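Local coordinates for protein similar to yteR (Bacilus subtilis) (Clostridium acetobutylicum, PDB 4WU0) that probably hydrolyses unsaturated rhamnogalacturonan fragments derived from pectin, acting as a family GH105 glycoside hydrolase, at residues Gln2-Leu7 with Gly309-Asn314; Thr112-Phe117 with Thr162-Lys167; Met134-Tyr139 with His157-Thr162; Lys296-Glu301 with Gly349-Ala354. One frame throughout, in Å; residues are numbered along the deposited sequence.

In the fold
The fold is a six-hairpin (alpha/alpha) toroid, as in the clan to which this glycoside hydrolase belongs, and the contacts fall into two pairs on opposite sides of the chain's centre. Contacts 1 and 4, with centres about 9 Å apart, interlock where the two ends of the chain meet: Tyr4 packs on Ile299 and Phe351, and Leu313 on Phe351. Contacts 2 and 3, also about 9 Å apart between centres, share helix 152-166 and its Thr162, while Gln158 and His157 of contact 3 take up backbone groups of the loop 112-117. Between contacts 1 and 2 the centres lie about 38 Å apart; between contacts 3 and 4, about 25 Å.

Contact 1: Gln2-Leu7 with Gly309-Asn314; sequences QKYSKL and GLINLN
The N-terminal helix of the chain, entered at Tyr4 with Lys3 in the N-cap position, packs here against the start of strand 311-317, so that residues some 300 positions apart in sequence become neighbours. Leu7 and Ile311 carry the contact. Ile311 sets CG1 between its backbone N and carbonyl carbon (chi1 54°), and from there CD1 reaches the helix, lying 3.8 Å from Leu7 CG. The isobutyl group of Leu7 meets it at a slant, with CD2 resting 3.8 Å from the other branch of the isoleucine, Ile311 CG2. Thus both branches of Ile311 bear on one leucine.

Strand 311-317 is the middle strand of a small antiparallel three-stranded sheet, and the helix that covers it belongs to the helical toroid of the fold. Tyr4 adds its ring from the side: Ile311 CD1 sits near the ring plane, at the edge, 3.9 Å from Tyr4 CD2. Gln2 CG lies over one face of the same ring, toward its rim. Just before the strand, Gly309 O lies 3.7 Å from Leu7 CD1. One helical turn beyond Leu7, Ser11 OG is hydrogen-bonded to both Leu7 O and Ile311 N, a polar link beside the apolar one.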
loop_
_atom_site.group_PDB
_atom_site.type_symbol
_atom_site.label_atom_id
_atom_site.label_comp_id
_atom_site.label_asym_id
_atom_site.label_seq_id
_atom_site.Cartn_x
_atom_site.Cartn_y
_atom_site.Cartn_z
ATOM N N GLN A 2 11.417 13.289 -18.967
ATOM C CA GLN A 2 9.949 13.295 -18.994
ATOM C C GLN A 2 9.391 12.911 -17.624
ATOM O O GLN A 2 9.724 11.853 -17.112
ATOM C CB GLN A 2 9.441 12.314 -20.046
ATOM C CG GLN A 2 7.931 12.113 -20.030
ATOM C CD GLN A 2 7.370 11.646 -21.371
ATOM O OE1 GLN A 2 7.651 10.537 -21.832
ATOM N NE2 GLN A 2 6.568 12.498 -21.999
ATOM N N LYS A 3 8.546 13.765 -17.041
ATOM C CA LYS A 3 8.065 13.542 -15.679
ATOM C C LYS A 3 6.770 12.751 -15.723
ATOM O O LYS A 3 5.679 13.283 -15.986
ATOM C CB LYS A 3 7.901 14.858 -14.930
ATOM C CG LYS A 3 9.230 15.617 -14.822
ATOM C CD LYS A 3 9.166 16.836 -13.934
ATOM C CE LYS A 3 9.104 16.478 -12.460
ATOM N NZ LYS A 3 9.441 17.663 -11.594
ATOM N N TYR A 4 6.907 11.460 -15.456
ATOM C CA TYR A 4 5.775 10.555 -15.510
ATOM C C TYR A 4 4.745 10.809 -14.427
ATOM O O TYR A 4 3.592 10.391 -14.572
ATOM C CB TYR A 4 6.235 9.092 -15.472
ATOM C CG TYR A 4 6.784 8.623 -16.801
ATOM C CD1 TYR A 4 8.110 8.811 -17.129
ATOM C CD2 TYR A 4 5.959 8.018 -17.725
ATOM C CE1 TYR A 4 8.613 8.409 -18.356
ATOM C CE2 TYR A 4 6.452 7.599 -18.950
ATOM C CZ TYR A 4 7.778 7.798 -19.253
ATOM O OH TYR A 4 8.263 7.390 -20.461
ATOM N N SER A 5 5.109 11.485 -13.335
ATOM C CA SER A 5 4.090 11.716 -12.297
ATOM C C SER A 5 2.950 12.578 -12.856
ATOM O O SER A 5 1.751 12.270 -12.696
ATOM C CB SER A 5 4.683 12.364 -11.026
ATOM O OG SER A 5 5.230 13.626 -11.314
ATOM N N LYS A 6 3.327 13.642 -13.544
ATOM C CA LYS A 6 2.329 14.538 -14.143
ATOM C C LYS A 6 1.645 13.883 -15.347
ATOM O O LYS A 6 0.428 13.987 -15.517
ATOM C CB LYS A 6 2.973 15.850 -14.571
ATOM C CG LYS A 6 2.010 16.799 -15.277
ATOM C CD LYS A 6 2.696 18.118 -15.656
ATOM C CE LYS A 6 1.707 19.080 -16.294
ATOM N NZ LYS A 6 2.388 20.362 -16.640
ATOM N N LEU A 7 2.419 13.212 -16.185
ATOM C CA LEU A 7 1.850 12.581 -17.355
ATOM C C LEU A 7 0.809 11.542 -16.939
ATOM O O LEU A 7 -0.255 11.449 -17.528
ATOM C CB LEU A 7 2.945 11.941 -18.223
ATOM C CG LEU A 7 2.477 11.261 -19.512
ATOM C CD1 LEU A 7 1.692 12.201 -20.419
ATOM C CD2 LEU A 7 3.655 10.644 -20.269
ATOM N N GLY A 309 -1.336 10.583 -26.809
ATOM C CA GLY A 309 -0.136 10.985 -26.098
ATOM C C GLY A 309 -0.206 10.797 -24.596
ATOM O O GLY A 309 0.745 11.135 -23.879
ATOM N N LEU A 310 -1.327 10.255 -24.120
ATOM C CA LEU A 310 -1.460 9.847 -22.734
ATOM C C LEU A 310 -0.884 8.436 -22.583
ATOM O O LEU A 310 -0.372 7.857 -23.551
ATOM C CB LEU A 310 -2.930 9.918 -22.299
ATOM C CG LEU A 310 -3.593 11.312 -22.372
ATOM C CD1 LEU A 310 -5.065 11.225 -21.946
ATOM C CD2 LEU A 310 -2.857 12.345 -21.546
ATOM N N ILE A 311 -0.897 7.908 -21.364
ATOM C CA ILE A 311 -0.289 6.606 -21.086
ATOM C C ILE A 311 -1.213 5.674 -20.320
ATOM O O ILE A 311 -2.032 6.113 -19.498
ATOM C CB ILE A 311 1.056 6.721 -20.314
ATOM C CG1 ILE A 311 0.879 7.553 -19.039
ATOM C CG2 ILE A 311 2.143 7.293 -21.244
ATOM C CD1 ILE A 311 2.131 7.713 -18.233
ATOM N N ASN A 312 -1.066 4.383 -20.606
ATOM C CA ASN A 312 -1.677 3.304 -19.834
ATOM C C ASN A 312 -0.656 2.613 -18.970
ATOM O O ASN A 312 0.494 2.457 -19.350
ATOM C CB ASN A 312 -2.246 2.215 -20.749
ATOM C CG ASN A 312 -3.440 2.658 -21.537
ATOM O OD1 ASN A 312 -4.102 3.657 -21.226
ATOM N ND2 ASN A 312 -3.734 1.901 -22.587
ATOM N N LEU A 313 -1.081 2.207 -17.784
ATOM C CA LEU A 313 -0.291 1.304 -16.961
ATOM C C LEU A 313 -0.901 -0.089 -17.059
ATOM O O LEU A 313 -2.053 -0.293 -16.732
ATOM C CB LEU A 313 -0.274 1.758 -15.506
ATOM C CG LEU A 313 0.569 0.918 -14.537
ATOM C CD1 LEU A 313 2.037 1.026 -14.824
ATOM C CD2 LEU A 313 0.290 1.339 -13.096
ATOM N N ASN A 314 -0.102 -1.042 -17.517
ATOM C CA ASN A 314 -0.571 -2.396 -17.761
ATOM C C ASN A 314 -0.059 -3.392 -16.724
ATOM O O ASN A 314 0.870 -3.097 -15.983
ATOM C CB ASN A 314 -0.046 -2.833 -19.135
ATOM C CG ASN A 314 -0.526 -1.939 -20.279
ATOM O OD1 ASN A 314 0.264 -1.260 -20.954
ATOM N ND2 ASN A 314 -1.793 -2.003 -20.549
#

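Contact 2: Thr112-Phe117 with Thr162-Lys167; sequences TKENVF and TEKNLK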
loop_
_atom_site.group_PDB
_atom_site.type_symbol
_atom_site.label_atom_id
_atom_site.label_comp_id
_atom_site.label_asym_id
_atom_site.label_seq_id
_atom_site.Cartn_x
_atom_site.Cartn_y
_atom_site.Cartn_z
ATOM N N THR A 112 -5.664 -9.358 17.550
ATOM C CA THR A 112 -5.144 -10.688 17.843
ATOM C C THR A 112 -4.622 -10.735 19.268
ATOM O O THR A 112 -4.608 -9.717 19.977
ATOM C CB THR A 112 -3.974 -11.050 16.930
ATOM O OG1 THR A 112 -2.893 -10.153 17.207
ATOM C CG2 THR A 112 -4.365 -10.937 15.470
ATOM N N LYS A 113 -4.195 -11.912 19.696
ATOM C CA LYS A 113 -3.701 -12.091 21.059
ATOM C C LYS A 113 -2.484 -11.195 21.335
ATOM O O LYS A 113 -2.215 -10.827 22.488
ATOM C CB LYS A 113 -3.375 -13.567 21.325
ATOM C CG LYS A 113 -2.118 -14.054 20.640
ATOM C CD LYS A 113 -1.774 -15.537 20.924
ATOM C CE LYS A 113 -2.879 -16.509 20.523
ATOM N NZ LYS A 113 -2.386 -17.924 20.478
ATOM N N GLU A 114 -1.760 -10.845 20.275
ATOM C CA GLU A 114 -0.600 -9.950 20.367
ATOM C C GLU A 114 -0.915 -8.512 19.953
ATOM O O GLU A 114 -0.012 -7.737 19.610
ATOM C CB GLU A 114 0.538 -10.496 19.518
ATOM C CG GLU A 114 0.972 -11.880 19.926
ATOM C CD GLU A 114 1.937 -12.490 18.945
ATOM O OE1 GLU A 114 1.520 -12.712 17.783
ATOM O OE2 GLU A 114 3.097 -12.741 19.346
ATOM N N ASN A 115 -2.197 -8.165 19.978
ATOM C CA ASN A 115 -2.651 -6.783 19.803
ATOM C C ASN A 115 -2.488 -6.193 18.417
ATOM O O ASN A 115 -2.419 -4.967 18.254
ATOM C CB ASN A 115 -2.036 -5.863 20.875
ATOM C CG ASN A 115 -2.872 -5.834 22.132
ATOM O OD1 ASN A 115 -4.080 -5.607 22.068
ATOM N ND2 ASN A 115 -2.248 -6.117 23.280
ATOM N N VAL A 116 -2.498 -7.048 17.397
ATOM C CA VAL A 116 -2.500 -6.587 16.013
ATOM C C VAL A 116 -3.937 -6.562 15.500
ATOM O O VAL A 116 -4.710 -7.482 15.761
ATOM C CB VAL A 116 -1.642 -7.504 15.120
ATOM C CG1 VAL A 116 -1.600 -7.005 13.709
ATOM C CG2 VAL A 116 -0.231 -7.648 15.713
ATOM N N PHE A 117 -4.315 -5.509 14.794
ATOM C CA PHE A 117 -5.650 -5.449 14.196
ATOM C C PHE A 117 -5.931 -6.691 13.320
ATOM O O PHE A 117 -5.133 -7.041 12.434
ATOM C CB PHE A 117 -5.771 -4.228 13.279
ATOM C CG PHE A 117 -5.606 -2.888 13.966
ATOM C CD1 PHE A 117 -6.278 -2.589 15.143
ATOM C CD2 PHE A 117 -4.817 -1.909 13.387
ATOM C CE1 PHE A 117 -6.134 -1.336 15.746
ATOM C CE2 PHE A 117 -4.674 -0.663 13.965
ATOM C CZ PHE A 117 -5.333 -0.376 15.148
ATOM N N THR A 162 3.993 -8.375 13.212
ATOM C CA THR A 162 3.702 -8.861 11.873
ATOM C C THR A 162 4.949 -9.492 11.261
ATOM O O THR A 162 4.892 -10.569 10.686
ATOM C CB THR A 162 3.137 -7.741 10.994
ATOM O OG1 THR A 162 1.881 -7.331 11.540
ATOM C CG2 THR A 162 2.946 -8.193 9.557
ATOM N N GLU A 163 6.094 -8.838 11.382
ATOM C CA GLU A 163 7.298 -9.432 10.847
ATOM C C GLU A 163 7.643 -10.743 11.571
ATOM O O GLU A 163 8.038 -11.712 10.927
ATOM C CB GLU A 163 8.465 -8.449 10.929
ATOM C CG GLU A 163 9.712 -8.927 10.229
ATOM C CD GLU A 163 10.779 -9.484 11.162
ATOM O OE1 GLU A 163 10.486 -9.781 12.344
ATOM O OE2 GLU A 163 11.925 -9.639 10.695
ATOM N N LYS A 164 7.471 -10.789 12.891
ATOM C CA LYS A 164 7.772 -11.995 13.653
ATOM C C LYS A 164 6.951 -13.183 13.156
ATOM O O LYS A 164 7.472 -14.287 12.984
ATOM C CB LYS A 164 7.496 -11.760 15.138
ATOM C CG LYS A 164 7.722 -12.986 16.008
ATOM C CD LYS A 164 7.425 -12.696 17.468
ATOM C CE LYS A 164 7.906 -13.842 18.349
ATOM N NZ LYS A 164 6.873 -14.897 18.570
ATOM N N ASN A 165 5.672 -12.950 12.894
ATOM C CA ASN A 165 4.768 -14.040 12.550
ATOM C C ASN A 165 4.739 -14.385 11.071
ATOM O O ASN A 165 4.442 -15.531 10.730
ATOM C CB ASN A 165 3.338 -13.735 12.997
ATOM C CG ASN A 165 3.151 -13.807 14.519
ATOM O OD1 ASN A 165 3.657 -14.705 15.186
ATOM N ND2 ASN A 165 2.411 -12.854 15.059
ATOM N N LEU A 166 5.007 -13.414 10.190
ATOM C CA LEU A 166 4.820 -13.648 8.750
ATOM C C LEU A 166 6.101 -13.864 7.955
ATOM O O LEU A 166 6.036 -14.249 6.798
ATOM C CB LEU A 166 4.010 -12.506 8.103
ATOM C CG LEU A 166 2.499 -12.582 8.350
ATOM C CD1 LEU A 166 2.123 -12.321 9.811
ATOM C CD2 LEU A 166 1.749 -11.637 7.457
ATOM N N LYS A 167 7.258 -13.633 8.566
ATOM C CA LYS A 167 8.521 -13.775 7.850
ATOM C C LYS A 167 8.947 -15.224 7.649
ATOM O O LYS A 167 8.860 -16.054 8.566
ATOM C CB LYS A 167 9.644 -13.035 8.583
ATOM C CG LYS A 167 10.985 -13.053 7.839
ATOM C CD LYS A 167 12.056 -12.226 8.564
ATOM C CE LYS A 167 12.514 -12.887 9.867
ATOM N NZ LYS A 167 13.386 -14.076 9.637
#
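Glu114 and Asn165 make the polar part of this contact, approaching from opposite directions. Glu114 CG is anti to the carbonyl carbon and the chain is extended beyond it, carrying the carboxylate across to the helix. Asn165 ND2 donates to Glu114 OE1 over 2.9 Å, and the bond is nearly straight, with an N-H...O angle of 166°. The oxygen is met on its syn side, 18° out of the carboxylate plane, and lies almost in the plane of the asparagine amide; the two flat groups are turned 44° apart.

Electrostatically, Lys164 NZ stands 4.4 Å from Glu114 OE2, too far for a salt bridge but near enough that it may favour the charged form of the carboxylate.

Van der Waals contact is slight: Val116 CG1 comes within 4.1 Å of Thr162 OG1, which is itself hydrogen-bonded to Gln158 O.

Within the loop, a type I turn runs from Thr112 to Asn115; Thr112 OG1 accepts a hydrogen bond from Val116 N at 3.1 Å and a weak one from Glu114 N.

Loop 112-117, between helix 93-108 and strand 126-128, lies against the C-terminal part of helix 152-166, with Ile127 of that strand touching both Val116 and Thr162.

Contact 3: Met134-Tyr139 with His157-Thr162; sequences MGATFY and HQFIIT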
loop_
_atom_site.group_PDB
_atom_site.type_symbol
_atom_site.label_atom_id
_atom_site.label_comp_id
_atom_site.label_asym_id
_atom_site.label_seq_id
_atom_site.Cartn_x
_atom_site.Cartn_y
_atom_site.Cartn_z
ATOM N N MET A 134 -3.006 -0.114 5.257
ATOM C CA MET A 134 -4.317 0.544 5.350
ATOM C C MET A 134 -4.592 1.124 6.730
ATOM O O MET A 134 -5.261 2.160 6.867
ATOM C CB MET A 134 -5.450 -0.430 5.032
ATOM C CG MET A 134 -5.220 -1.308 3.815
ATOM S SD MET A 134 -4.929 -0.373 2.328
ATOM C CE MET A 134 -4.470 -1.729 1.225
ATOM N N GLY A 135 -4.149 0.398 7.747
ATOM C CA GLY A 135 -4.568 0.632 9.122
ATOM C C GLY A 135 -3.485 1.273 9.954
ATOM O O GLY A 135 -3.557 2.446 10.229
ATOM N N ALA A 136 -2.484 0.486 10.330
ATOM C CA ALA A 136 -1.389 0.993 11.146
ATOM C C ALA A 136 -0.754 2.245 10.564
ATOM O O ALA A 136 -0.456 3.186 11.302
ATOM C CB ALA A 136 -0.346 -0.080 11.332
ATOM N N THR A 137 -0.549 2.277 9.246
ATOM C CA THR A 137 0.070 3.435 8.605
ATOM C C THR A 137 -0.835 4.678 8.627
ATOM O O THR A 137 -0.356 5.798 8.820
ATOM C CB THR A 137 0.550 3.107 7.158
ATOM O OG1 THR A 137 1.456 2.001 7.217
ATOM C CG2 THR A 137 1.250 4.266 6.491
ATOM N N PHE A 138 -2.124 4.501 8.391
ATOM C CA PHE A 138 -3.046 5.612 8.529
ATOM C C PHE A 138 -3.028 6.116 9.971
ATOM O O PHE A 138 -2.988 7.328 10.222
ATOM C CB PHE A 138 -4.474 5.212 8.186
ATOM C CG PHE A 138 -5.507 6.125 8.802
ATOM C CD1 PHE A 138 -5.642 7.427 8.360
ATOM C CD2 PHE A 138 -6.304 5.707 9.857
ATOM C CE1 PHE A 138 -6.588 8.294 8.949
ATOM C CE2 PHE A 138 -7.243 6.560 10.431
ATOM C CZ PHE A 138 -7.383 7.852 9.966
ATOM N N TYR A 139 -3.058 5.174 10.913
ATOM C CA TYR A 139 -3.080 5.515 12.331
ATOM C C TYR A 139 -1.833 6.349 12.670
ATOM O O TYR A 139 -1.916 7.348 13.367
ATOM C CB TYR A 139 -3.181 4.223 13.169
ATOM C CG TYR A 139 -3.411 4.384 14.646
ATOM C CD1 TYR A 139 -3.822 5.592 15.195
ATOM C CD2 TYR A 139 -3.259 3.296 15.498
ATOM C CE1 TYR A 139 -4.020 5.713 16.543
ATOM C CE2 TYR A 139 -3.460 3.416 16.842
ATOM C CZ TYR A 139 -3.840 4.620 17.362
ATOM O OH TYR A 139 -4.035 4.727 18.727
ATOM N N HIS A 157 4.565 -1.697 17.436
ATOM C CA HIS A 157 4.389 -3.080 17.897
ATOM C C HIS A 157 3.682 -3.918 16.831
ATOM O O HIS A 157 4.024 -5.093 16.607
ATOM C CB HIS A 157 3.571 -3.073 19.189
ATOM C CG HIS A 157 3.313 -4.430 19.762
ATOM N ND1 HIS A 157 4.278 -5.160 20.426
ATOM C CD2 HIS A 157 2.191 -5.188 19.778
ATOM C CE1 HIS A 157 3.757 -6.301 20.839
ATOM N NE2 HIS A 157 2.493 -6.344 20.453
ATOM N N GLN A 158 2.714 -3.328 16.137
ATOM C CA GLN A 158 2.009 -4.079 15.098
ATOM C C GLN A 158 2.929 -4.462 13.944
ATOM O O GLN A 158 2.864 -5.579 13.438
ATOM C CB GLN A 158 0.804 -3.307 14.595
ATOM C CG GLN A 158 -0.189 -3.081 15.730
ATOM C CD GLN A 158 -1.591 -2.896 15.256
ATOM O OE1 GLN A 158 -2.067 -3.624 14.375
ATOM N NE2 GLN A 158 -2.276 -1.910 15.837
ATOM N N PHE A 159 3.812 -3.556 13.541
ATOM C CA PHE A 159 4.802 -3.895 12.525
ATOM C C PHE A 159 5.750 -4.987 12.970
ATOM O O PHE A 159 6.094 -5.869 12.184
ATOM C CB PHE A 159 5.630 -2.666 12.129
ATOM C CG PHE A 159 4.919 -1.763 11.172
ATOM C CD1 PHE A 159 4.999 -1.989 9.821
ATOM C CD2 PHE A 159 4.130 -0.722 11.631
ATOM C CE1 PHE A 159 4.333 -1.180 8.922
ATOM C CE2 PHE A 159 3.453 0.098 10.744
ATOM C CZ PHE A 159 3.554 -0.129 9.388
ATOM N N ILE A 160 6.194 -4.911 14.225
ATOM C CA ILE A 160 7.168 -5.860 14.746
ATOM C C ILE A 160 6.581 -7.269 14.874
ATOM O O ILE A 160 7.222 -8.245 14.528
ATOM C CB ILE A 160 7.716 -5.359 16.088
ATOM C CG1 ILE A 160 8.619 -4.152 15.838
ATOM C CG2 ILE A 160 8.492 -6.443 16.824
ATOM C CD1 ILE A 160 8.949 -3.319 17.074
ATOM N N ILE A 161 5.365 -7.355 15.377
ATOM C CA ILE A 161 4.692 -8.642 15.530
ATOM C C ILE A 161 4.374 -9.228 14.153
ATOM O O ILE A 161 4.453 -10.436 13.957
ATOM C CB ILE A 161 3.413 -8.494 16.364
ATOM C CG1 ILE A 161 3.745 -8.101 17.800
ATOM C CG2 ILE A 161 2.577 -9.785 16.347
ATOM C CD1 ILE A 161 4.605 -9.081 18.547
ATOM N N THR A 162 3.993 -8.375 13.212
ATOM C CA THR A 162 3.702 -8.861 11.873
ATOM C C THR A 162 4.949 -9.492 11.261
ATOM O O THR A 162 4.892 -10.569 10.686
ATOM C CB THR A 162 3.137 -7.741 10.994
ATOM O OG1 THR A 162 1.881 -7.331 11.540
ATOM C CG2 THR A 162 2.946 -8.193 9.557
#
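Side-chain torsions bring Phe159 and Thr137 together. In Phe159, CG lies anti to the carbonyl carbon (chi1 -79°), which directs the ring to helix 129-146 although the side chain does not set out straight toward it; chi2, at -87°, sets the plane in which Thr137 OG1 then lies. In Thr137 a chi1 of -57° places OG1 beside the backbone N, facing the incoming ring.

The hydroxyl meets the ring at its edge and in its plane, Thr137 OG1 being 3.7 Å from Phe159 CZ, while the two side chains run at about a right angle to one another. This is a packing contact; the hydroxyl has its polar partners elsewhere, in Leu132 O, five residues back on its own helix, which has a wider pi-type turn at 134-136, and in Thr212 OG1 of helix 199-215. Beside it, Ala136 CB approaches obliquely to within 3.8 Å of Phe159 CE2. The nearest CA pair, Ala136 CA and Gln158 CA, is 7.3 Å apart, consistent with the small side chain at Ala136.

Within helix 152-166, Gln158 O has two donors, for Thr162 N reaches it at 3.0 Å from the face of its plane opposite to the threonine hydroxyl.

Ala208, Leu209 and Thr212 of helix 199-215 also touch Phe159, so the ring, rising from helix 152-166, is packed between helices 129-146 and 199-215. The pairing of successive helices 129-146 and 152-166 fits the (alpha/alpha) toroid expected of the six-hairpin clan.

Contact 4: Lys296-Glu301 with Gly349-Ala354; sequences KGLINE and GPFLLA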
loop_
_atom_site.group_PDB
_atom_site.type_symbol
_atom_site.label_atom_id
_atom_site.label_comp_id
_atom_site.label_asym_id
_atom_site.label_seq_id
_atom_site.Cartn_x
_atom_site.Cartn_y
_atom_site.Cartn_z
ATOM N N LYS A 296 13.085 2.583 -14.136
ATOM C CA LYS A 296 13.033 2.556 -15.585
ATOM C C LYS A 296 12.437 1.230 -16.093
ATOM O O LYS A 296 11.754 1.190 -17.117
ATOM C CB LYS A 296 14.425 2.817 -16.161
ATOM C CG LYS A 296 14.760 4.307 -16.117
ATOM C CD LYS A 296 16.030 4.656 -16.831
ATOM C CE LYS A 296 17.189 4.034 -16.110
ATOM N NZ LYS A 296 18.517 4.461 -16.648
ATOM N N GLY A 297 12.651 0.159 -15.335
ATOM C CA GLY A 297 12.029 -1.115 -15.634
ATOM C C GLY A 297 10.517 -1.073 -15.566
ATOM O O GLY A 297 9.829 -1.727 -16.339
ATOM N N LEU A 298 9.966 -0.312 -14.629
ATOM C CA LEU A 298 8.512 -0.146 -14.594
ATOM C C LEU A 298 7.991 0.439 -15.917
ATOM O O LEU A 298 6.964 0.017 -16.459
ATOM C CB LEU A 298 8.117 0.796 -13.464
ATOM C CG LEU A 298 8.525 0.463 -12.045
ATOM C CD1 LEU A 298 8.083 1.595 -11.137
ATOM C CD2 LEU A 298 7.869 -0.825 -11.622
ATOM N N ILE A 299 8.661 1.460 -16.412
ATOM C CA ILE A 299 8.256 2.113 -17.652
ATOM C C ILE A 299 8.364 1.132 -18.807
ATOM O O ILE A 299 7.444 1.008 -19.638
ATOM C CB ILE A 299 9.151 3.324 -17.971
ATOM C CG1 ILE A 299 9.170 4.325 -16.808
ATOM C CG2 ILE A 299 8.726 4.004 -19.264
ATOM C CD1 ILE A 299 7.844 4.884 -16.434
ATOM N N ASN A 300 9.512 0.458 -18.890
ATOM C CA ASN A 300 9.745 -0.480 -19.981
ATOM C C ASN A 300 8.701 -1.609 -20.014
ATOM O O ASN A 300 8.188 -1.965 -21.071
ATOM C CB ASN A 300 11.144 -1.097 -19.878
ATOM C CG ASN A 300 12.249 -0.094 -20.123
ATOM O OD1 ASN A 300 12.045 0.931 -20.774
ATOM N ND2 ASN A 300 13.442 -0.399 -19.615
ATOM N N GLU A 301 8.396 -2.187 -18.863
ATOM C CA GLU A 301 7.531 -3.364 -18.830
ATOM C C GLU A 301 6.048 -3.036 -18.842
ATOM O O GLU A 301 5.235 -3.834 -19.335
ATOM C CB GLU A 301 7.805 -4.194 -17.587
ATOM C CG GLU A 301 9.203 -4.755 -17.503
ATOM C CD GLU A 301 9.592 -5.618 -18.688
ATOM O OE1 GLU A 301 8.754 -6.411 -19.141
ATOM O OE2 GLU A 301 10.741 -5.509 -19.153
ATOM N N GLY A 349 -1.717 4.378 -8.320
ATOM C CA GLY A 349 -1.231 5.142 -7.180
ATOM C C GLY A 349 0.238 4.915 -6.896
ATOM O O GLY A 349 1.012 5.863 -6.805
ATOM N N PRO A 350 0.636 3.645 -6.725
ATOM C CA PRO A 350 2.055 3.365 -6.486
ATOM C C PRO A 350 2.944 3.832 -7.623
ATOM O O PRO A 350 4.058 4.281 -7.373
ATOM C CB PRO A 350 2.082 1.834 -6.344
ATOM C CG PRO A 350 0.733 1.527 -5.760
ATOM C CD PRO A 350 -0.213 2.469 -6.435
ATOM N N PHE A 351 2.473 3.739 -8.859
ATOM C CA PHE A 351 3.276 4.244 -9.977
ATOM C C PHE A 351 3.472 5.766 -9.893
ATOM O O PHE A 351 4.572 6.280 -10.102
ATOM C CB PHE A 351 2.698 3.851 -11.338
ATOM C CG PHE A 351 3.531 4.362 -12.474
ATOM C CD1 PHE A 351 4.679 3.703 -12.836
ATOM C CD2 PHE A 351 3.219 5.552 -13.111
ATOM C CE1 PHE A 351 5.504 4.209 -13.856
ATOM C CE2 PHE A 351 4.021 6.036 -14.131
ATOM C CZ PHE A 351 5.174 5.350 -14.492
ATOM N N LEU A 352 2.423 6.510 -9.569
ATOM C CA LEU A 352 2.560 7.942 -9.358
ATOM C C LEU A 352 3.556 8.256 -8.257
ATOM O O LEU A 352 4.376 9.167 -8.388
ATOM C CB LEU A 352 1.213 8.528 -8.941
ATOM C CG LEU A 352 0.139 8.647 -10.013
ATOM C CD1 LEU A 352 -1.229 8.857 -9.362
ATOM C CD2 LEU A 352 0.492 9.820 -10.920
ATOM N N LEU A 353 3.450 7.521 -7.144
ATOM C CA LEU A 353 4.324 7.751 -5.997
ATOM C C LEU A 353 5.782 7.420 -6.303
ATOM O O LEU A 353 6.689 8.171 -5.925
ATOM C CB LEU A 353 3.833 6.955 -4.770
ATOM C CG LEU A 353 2.469 7.409 -4.251
ATOM C CD1 LEU A 353 1.898 6.402 -3.240
ATOM C CD2 LEU A 353 2.577 8.783 -3.589
ATOM N N ALA A 354 6.013 6.294 -6.977
ATOM C CA ALA A 354 7.365 5.948 -7.404
ATOM C C ALA A 354 7.918 7.009 -8.333
ATOM O O ALA A 354 9.091 7.362 -8.248
ATOM C CB ALA A 354 7.358 4.580 -8.098
#
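Phe351 projects its ring from helix 345-360 so that the edge, rather than a face, is turned to helix 288-302. The side chain of Ile299 crosses it at about a right angle, and its terminal methyl arrives in the plane of the ring: Ile299 CD1 lies 3.3 Å from Phe351 CZ and 3.5 Å from Phe351 CE1. This is closer than ordinary van der Waals contact, so the methyl is pressed against the ring edge, if the modelled positions hold. The aromatic group reaches this far because its CG stands anti to the backbone N (chi1 -179°), which extends the ring away from its own helix. Leu298 meets the same edge less closely, with CB 4.3 Å from Phe351 CE1, again near the ring plane. Two successive residues of one helix thus line the rim of a single phenylalanine.

The helices that carry these groups run closer to antiparallel than to parallel, their short segments crossing at -135° with the axes 11.5 Å apart, a wide spacing much of which Phe351 spans. Both belong to the helical toroid of the fold, near the point where the last helix of the chain returns to the first.

Leu298 also extends CD1 toward the next turn of helix 345-360, where it is 4.3 Å from Ala354 CB. Neighbouring helices add to the packing: Tyr4 of helix 4-14 packs on Ile299, Met8 of the same helix on Phe351, and Ser267 of helix 264-279 on Leu298. Along helix 345-360 itself, Phe351 O is hydrogen-bonded to Ser355 OG, one turn farther on.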